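Local structure of glutathione S-transferase (Xanthomonas axonopodis pv. citri, 6NV6) at residues Arg16-Cys21 against Asp162-Phe168; Ile169-Glu174 against Leu185-Tyr189. The protein probably catalyses the conjugation of glutathione to electrophilic substrates, as a bacterial glutathione transferase of the theta class. All coordinates share one frame; numbering follows the deposited sequence.

Interaction 1 (Arg16-Cys21 against Asp162-Phe168); sequences RKALWC and DIPLGSF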
# COMPACT_ATOMS: atom_id res chain seq x y z
N ARG A 16 -1.95 5.42 -3.97
CA ARG A 16 -0.57 5.45 -3.50
C ARG A 16 0.20 4.24 -4.01
O ARG A 16 1.36 4.37 -4.42
CB ARG A 16 -0.53 5.48 -1.97
CG ARG A 16 -0.85 6.82 -1.35
CD ARG A 16 -0.90 6.70 0.17
NE ARG A 16 -1.16 7.98 0.81
CZ ARG A 16 -2.22 8.23 1.57
NH1 ARG A 16 -3.12 7.28 1.81
NH2 ARG A 16 -2.37 9.44 2.09
N LYS A 17 -0.43 3.06 -3.97
CA LYS A 17 0.19 1.85 -4.50
C LYS A 17 0.70 2.06 -5.91
O LYS A 17 1.80 1.63 -6.26
CB LYS A 17 -0.82 0.71 -4.52
CG LYS A 17 -1.22 0.14 -3.19
CD LYS A 17 -2.03 -1.10 -3.47
CE LYS A 17 -3.08 -1.36 -2.43
NZ LYS A 17 -4.09 -2.26 -3.03
N ALA A 18 -0.11 2.72 -6.74
CA ALA A 18 0.25 2.88 -8.14
C ALA A 18 1.30 3.97 -8.31
O ALA A 18 2.26 3.79 -9.07
CB ALA A 18 -1.00 3.19 -8.96
N LEU A 19 1.14 5.11 -7.61
CA LEU A 19 2.12 6.19 -7.71
C LEU A 19 3.48 5.73 -7.24
O LEU A 19 4.50 5.99 -7.90
CB LEU A 19 1.66 7.40 -6.89
CG LEU A 19 0.30 7.89 -7.37
CD1 LEU A 19 -0.31 8.91 -6.43
CD2 LEU A 19 0.42 8.43 -8.79
N TRP A 20 3.51 5.01 -6.12
CA TRP A 20 4.78 4.50 -5.62
C TRP A 20 5.44 3.56 -6.63
O TRP A 20 6.65 3.65 -6.87
CB TRP A 20 4.52 3.80 -4.28
CG TRP A 20 5.73 3.20 -3.65
CD1 TRP A 20 7.03 3.46 -3.95
CD2 TRP A 20 5.74 2.24 -2.59
NE1 TRP A 20 7.85 2.72 -3.15
CE2 TRP A 20 7.08 1.96 -2.29
CE3 TRP A 20 4.74 1.59 -1.86
CZ2 TRP A 20 7.46 1.05 -1.29
CZ3 TRP A 20 5.11 0.69 -0.86
CH2 TRP A 20 6.45 0.43 -0.59
N CYS A 21 4.66 2.66 -7.23
CA CYS A 21 5.21 1.75 -8.23
C CYS A 21 5.72 2.50 -9.46
O CYS A 21 6.84 2.26 -9.94
CB CYS A 21 4.15 0.73 -8.63
SG CYS A 21 4.87 -0.65 -9.50
N ASP A 162 5.87 -5.94 -1.38
CA ASP A 162 5.80 -5.03 -0.24
C ASP A 162 4.90 -3.82 -0.49
O ASP A 162 4.55 -3.11 0.47
CB ASP A 162 7.19 -4.54 0.14
CG ASP A 162 8.07 -5.63 0.70
OD1 ASP A 162 8.64 -6.41 -0.10
OD2 ASP A 162 8.18 -5.69 1.94
N ILE A 163 4.53 -3.57 -1.73
CA ILE A 163 3.95 -2.29 -2.11
C ILE A 163 2.50 -2.14 -1.64
O ILE A 163 2.18 -1.09 -1.07
CB ILE A 163 4.09 -2.09 -3.62
CG1 ILE A 163 5.54 -1.77 -3.96
CG2 ILE A 163 3.17 -0.98 -4.13
CD1 ILE A 163 5.82 -1.67 -5.44
N PRO A 164 1.60 -3.12 -1.82
CA PRO A 164 0.21 -2.90 -1.36
C PRO A 164 0.10 -2.65 0.14
O PRO A 164 -0.47 -1.62 0.55
CB PRO A 164 -0.51 -4.18 -1.79
CG PRO A 164 0.29 -4.67 -2.94
CD PRO A 164 1.71 -4.35 -2.62
N LEU A 165 0.64 -3.54 0.98
CA LEU A 165 0.59 -3.28 2.43
C LEU A 165 1.44 -2.07 2.81
O LEU A 165 1.08 -1.34 3.75
CB LEU A 165 1.05 -4.51 3.21
CG LEU A 165 0.87 -4.41 4.72
CD1 LEU A 165 -0.60 -4.21 5.10
CD2 LEU A 165 1.44 -5.63 5.41
N GLY A 166 2.56 -1.84 2.12
CA GLY A 166 3.39 -0.69 2.41
C GLY A 166 2.67 0.63 2.22
O GLY A 166 2.93 1.60 2.94
N SER A 167 1.74 0.68 1.26
CA SER A 167 0.99 1.92 1.04
C SER A 167 -0.08 2.12 2.11
O SER A 167 -0.44 3.27 2.40
CB SER A 167 0.37 1.92 -0.36
OG SER A 167 1.28 1.46 -1.34
N PHE A 168 -0.60 1.04 2.69
CA PHE A 168 -1.52 1.19 3.81
C PHE A 168 -0.78 1.54 5.09
O PHE A 168 -1.26 2.36 5.88
CB PHE A 168 -2.33 -0.09 4.04
CG PHE A 168 -3.48 -0.27 3.09
CD1 PHE A 168 -4.71 0.29 3.36
CD2 PHE A 168 -3.34 -1.02 1.94
CE1 PHE A 168 -5.78 0.12 2.49
CE2 PHE A 168 -4.40 -1.20 1.06
CZ PHE A 168 -5.63 -0.62 1.35
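W20 lays its six-membered ring against I163. The CG1 of I163 makes a CH-pi contact over one face, 4.0 Å from the centroid of that ring and 9° off its normal, while CG2 of I163 packs on CE3 of W20 at 3.8 Å. The indole gets there because its CG stands anti to the backbone N (chi1 179°), and its NE1 is hydrogen-bonded to E24 OE2. Further along helix 13-25, SG of C21 touches CD1 of I163.

K17 supplies the knob, entering a hole formed by I163, P164, S167 and F168. CD lies 3.6 Å from P164 CA; the bend at chi3 beyond it sets CE, 3.7 Å from F168 CE2, and NZ is hydrogen-bonded to OD1 of N14 and of N69.

S167 points at helix 13-25, its OG against K17 CG and in the plane of the W20 ring at its edge, yet it donates to I163 O at 2.7 Å, on the face of that carbonyl opposite S167 N, so its proton is used inside its own helix.

This buried helix-on-helix contact belongs to the interface between the thioredoxin-like N-terminal domain and the all-helical C-terminal domain of the glutathione transferase fold.

Interaction 2 (Ile169-Glu174 against Leu185-Tyr189); sequences IYAWFE and LQAWY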
# COMPACT_ATOMS: atom_id res chain seq x y z
N ILE A 169 0.40 0.93 5.30
CA ILE A 169 1.05 1.01 6.60
C ILE A 169 1.54 2.42 6.90
O ILE A 169 1.82 2.74 8.06
CB ILE A 169 2.20 -0.01 6.70
CG1 ILE A 169 2.20 -0.64 8.08
CG2 ILE A 169 3.53 0.64 6.39
CD1 ILE A 169 1.04 -1.58 8.30
N TYR A 170 1.63 3.27 5.88
CA TYR A 170 1.81 4.69 6.13
C TYR A 170 0.63 5.25 6.93
O TYR A 170 0.82 5.92 7.95
CB TYR A 170 1.98 5.44 4.80
CG TYR A 170 1.98 6.94 4.96
CD1 TYR A 170 2.98 7.58 5.68
CD2 TYR A 170 0.96 7.72 4.41
CE1 TYR A 170 2.99 8.94 5.83
CE2 TYR A 170 0.96 9.09 4.56
CZ TYR A 170 1.99 9.69 5.27
OH TYR A 170 2.00 11.06 5.42
N ALA A 171 -0.59 4.97 6.48
CA ALA A 171 -1.76 5.41 7.23
C ALA A 171 -1.76 4.83 8.64
O ALA A 171 -2.01 5.54 9.61
CB ALA A 171 -3.04 5.03 6.49
N TRP A 172 -1.46 3.53 8.76
CA TRP A 172 -1.44 2.89 10.07
C TRP A 172 -0.56 3.63 11.07
O TRP A 172 -0.96 3.86 12.21
CB TRP A 172 -0.97 1.44 9.92
CG TRP A 172 -0.76 0.72 11.22
CD1 TRP A 172 0.44 0.40 11.81
CD2 TRP A 172 -1.78 0.21 12.09
NE1 TRP A 172 0.22 -0.28 12.99
CE2 TRP A 172 -1.13 -0.41 13.19
CE3 TRP A 172 -3.17 0.20 12.05
CZ2 TRP A 172 -1.83 -1.02 14.22
CZ3 TRP A 172 -3.86 -0.40 13.09
CH2 TRP A 172 -3.19 -1.00 14.15
N PHE A 173 0.64 4.02 10.66
CA PHE A 173 1.60 4.55 11.62
C PHE A 173 1.44 6.05 11.85
O PHE A 173 1.83 6.54 12.92
CB PHE A 173 3.03 4.25 11.16
CG PHE A 173 3.50 2.86 11.52
CD1 PHE A 173 3.65 2.49 12.85
CD2 PHE A 173 3.76 1.91 10.53
CE1 PHE A 173 4.07 1.22 13.19
CE2 PHE A 173 4.19 0.64 10.87
CZ PHE A 173 4.34 0.29 12.20
N GLU A 174 0.88 6.78 10.90
CA GLU A 174 0.77 8.23 11.04
C GLU A 174 -0.64 8.67 11.42
O GLU A 174 -0.83 9.85 11.74
CB GLU A 174 1.23 8.91 9.75
CG GLU A 174 2.60 8.41 9.27
CD GLU A 174 3.73 8.60 10.31
OE1 GLU A 174 3.65 9.57 11.09
OE2 GLU A 174 4.68 7.78 10.35
N LEU A 185 7.26 -5.12 11.99
CA LEU A 185 6.46 -4.27 11.13
C LEU A 185 7.00 -2.85 11.09
O LEU A 185 7.10 -2.24 10.02
CB LEU A 185 5.01 -4.28 11.61
CG LEU A 185 4.02 -3.55 10.71
CD1 LEU A 185 3.71 -4.39 9.45
CD2 LEU A 185 2.76 -3.20 11.49
N GLN A 186 7.37 -2.31 12.26
CA GLN A 186 7.81 -0.92 12.33
C GLN A 186 9.17 -0.71 11.69
O GLN A 186 9.39 0.29 10.99
CB GLN A 186 7.84 -0.47 13.79
CG GLN A 186 8.42 0.92 13.99
CD GLN A 186 8.26 1.42 15.40
OE1 GLN A 186 7.37 0.95 16.13
NE2 GLN A 186 9.11 2.37 15.81
N ALA A 187 10.12 -1.62 11.92
CA ALA A 187 11.44 -1.50 11.30
C ALA A 187 11.34 -1.61 9.79
O ALA A 187 12.13 -0.98 9.07
CB ALA A 187 12.38 -2.57 11.86
N TRP A 188 10.39 -2.41 9.29
CA TRP A 188 10.12 -2.48 7.86
C TRP A 188 9.61 -1.14 7.35
O TRP A 188 10.07 -0.65 6.31
CB TRP A 188 9.11 -3.60 7.62
CG TRP A 188 8.42 -3.67 6.27
CD1 TRP A 188 8.98 -4.06 5.07
CD2 TRP A 188 7.02 -3.46 6.00
NE1 TRP A 188 8.02 -4.07 4.09
CE2 TRP A 188 6.82 -3.71 4.63
CE3 TRP A 188 5.93 -3.07 6.79
CZ2 TRP A 188 5.55 -3.58 4.01
CZ3 TRP A 188 4.68 -2.95 6.18
CH2 TRP A 188 4.50 -3.20 4.80
N TYR A 189 8.69 -0.52 8.08
CA TYR A 189 8.22 0.81 7.71
C TYR A 189 9.35 1.82 7.74
O TYR A 189 9.39 2.73 6.91
CB TYR A 189 7.09 1.23 8.64
CG TYR A 189 6.59 2.64 8.41
CD1 TYR A 189 6.24 3.06 7.14
CD2 TYR A 189 6.46 3.53 9.46
CE1 TYR A 189 5.79 4.34 6.92
CE2 TYR A 189 6.01 4.81 9.25
CZ TYR A 189 5.67 5.21 7.98
OH TYR A 189 5.23 6.49 7.78
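I169 and Y189 lie where the two helices come nearest by CA, and the axes of the short segments 169-174 and 185-189 pass 11.1 Å apart with their directions at 111°, a gap that large side chains have to fill.

Y189 makes the largest single contribution, as a knob among I169, Y170, F173 and E174. With CG anti to its backbone N, the phenol ring reaches across to the other helix. There it runs nearly parallel to the F173 ring, planes 7° apart, but shifted along their planes, leaving little face-to-face stacking, their centroids 4.9 Å apart. W172 CD1 sits over the centre of the phenyl's other face, across from part of the displaced Y189 ring.

The polar end of Y189 is tied down too. Its OH donates to E174 OE2 at 2.9 Å, meeting the anti side of the carboxylate and 25° out of its plane; the bend of E174 at chi2 folds the acid back toward the phenol. The same hydroxyl lies at the edge of the Y170 ring, in its plane.

Deeper in, the contact is apolar, aliphatic branches against rings and one another. I169 CG2 packs on Y189 CD1 at 3.7 Å and on W188 CZ3 at 3.8 Å, while I169 CD1 meets L185 CD2 tip to tip at 4.0 Å. L185 CD2 also touches F173 CZ, which rests against Q186 CA at 3.7 Å.

On the buried side, W172 packs against helices 126-146 and 88-118, and L185 N bonds to D144 of the former. Y198 of helix 196-201 touches I169, Y170 and Y189, and R193 adds a cation-pi contact to Y189, so the pair is built into the helical bundle of the C-terminal domain.

Overall arrangement
Helix 163-174 is common to both contacts. Its first half takes part in interaction 1, against helix 13-25, and its second half in interaction 2, against helix 183-193; the centres are about 12 Å apart. Interaction 1 lies about 3 Å from the centre of the chain and joins the two domains across 140 residues, whereas interaction 2 lies further out, within the C-terminal domain, and spans only a short connection. Along the chain the second segment of interaction 1 leads into the first of interaction 2. The contacts touch, D162 OD2 making a probable hydrogen bond of 2.7 Å to W188 NE1, and W188 CH2 packing on G166 N. One central helix links the domain interface to the helical bundle.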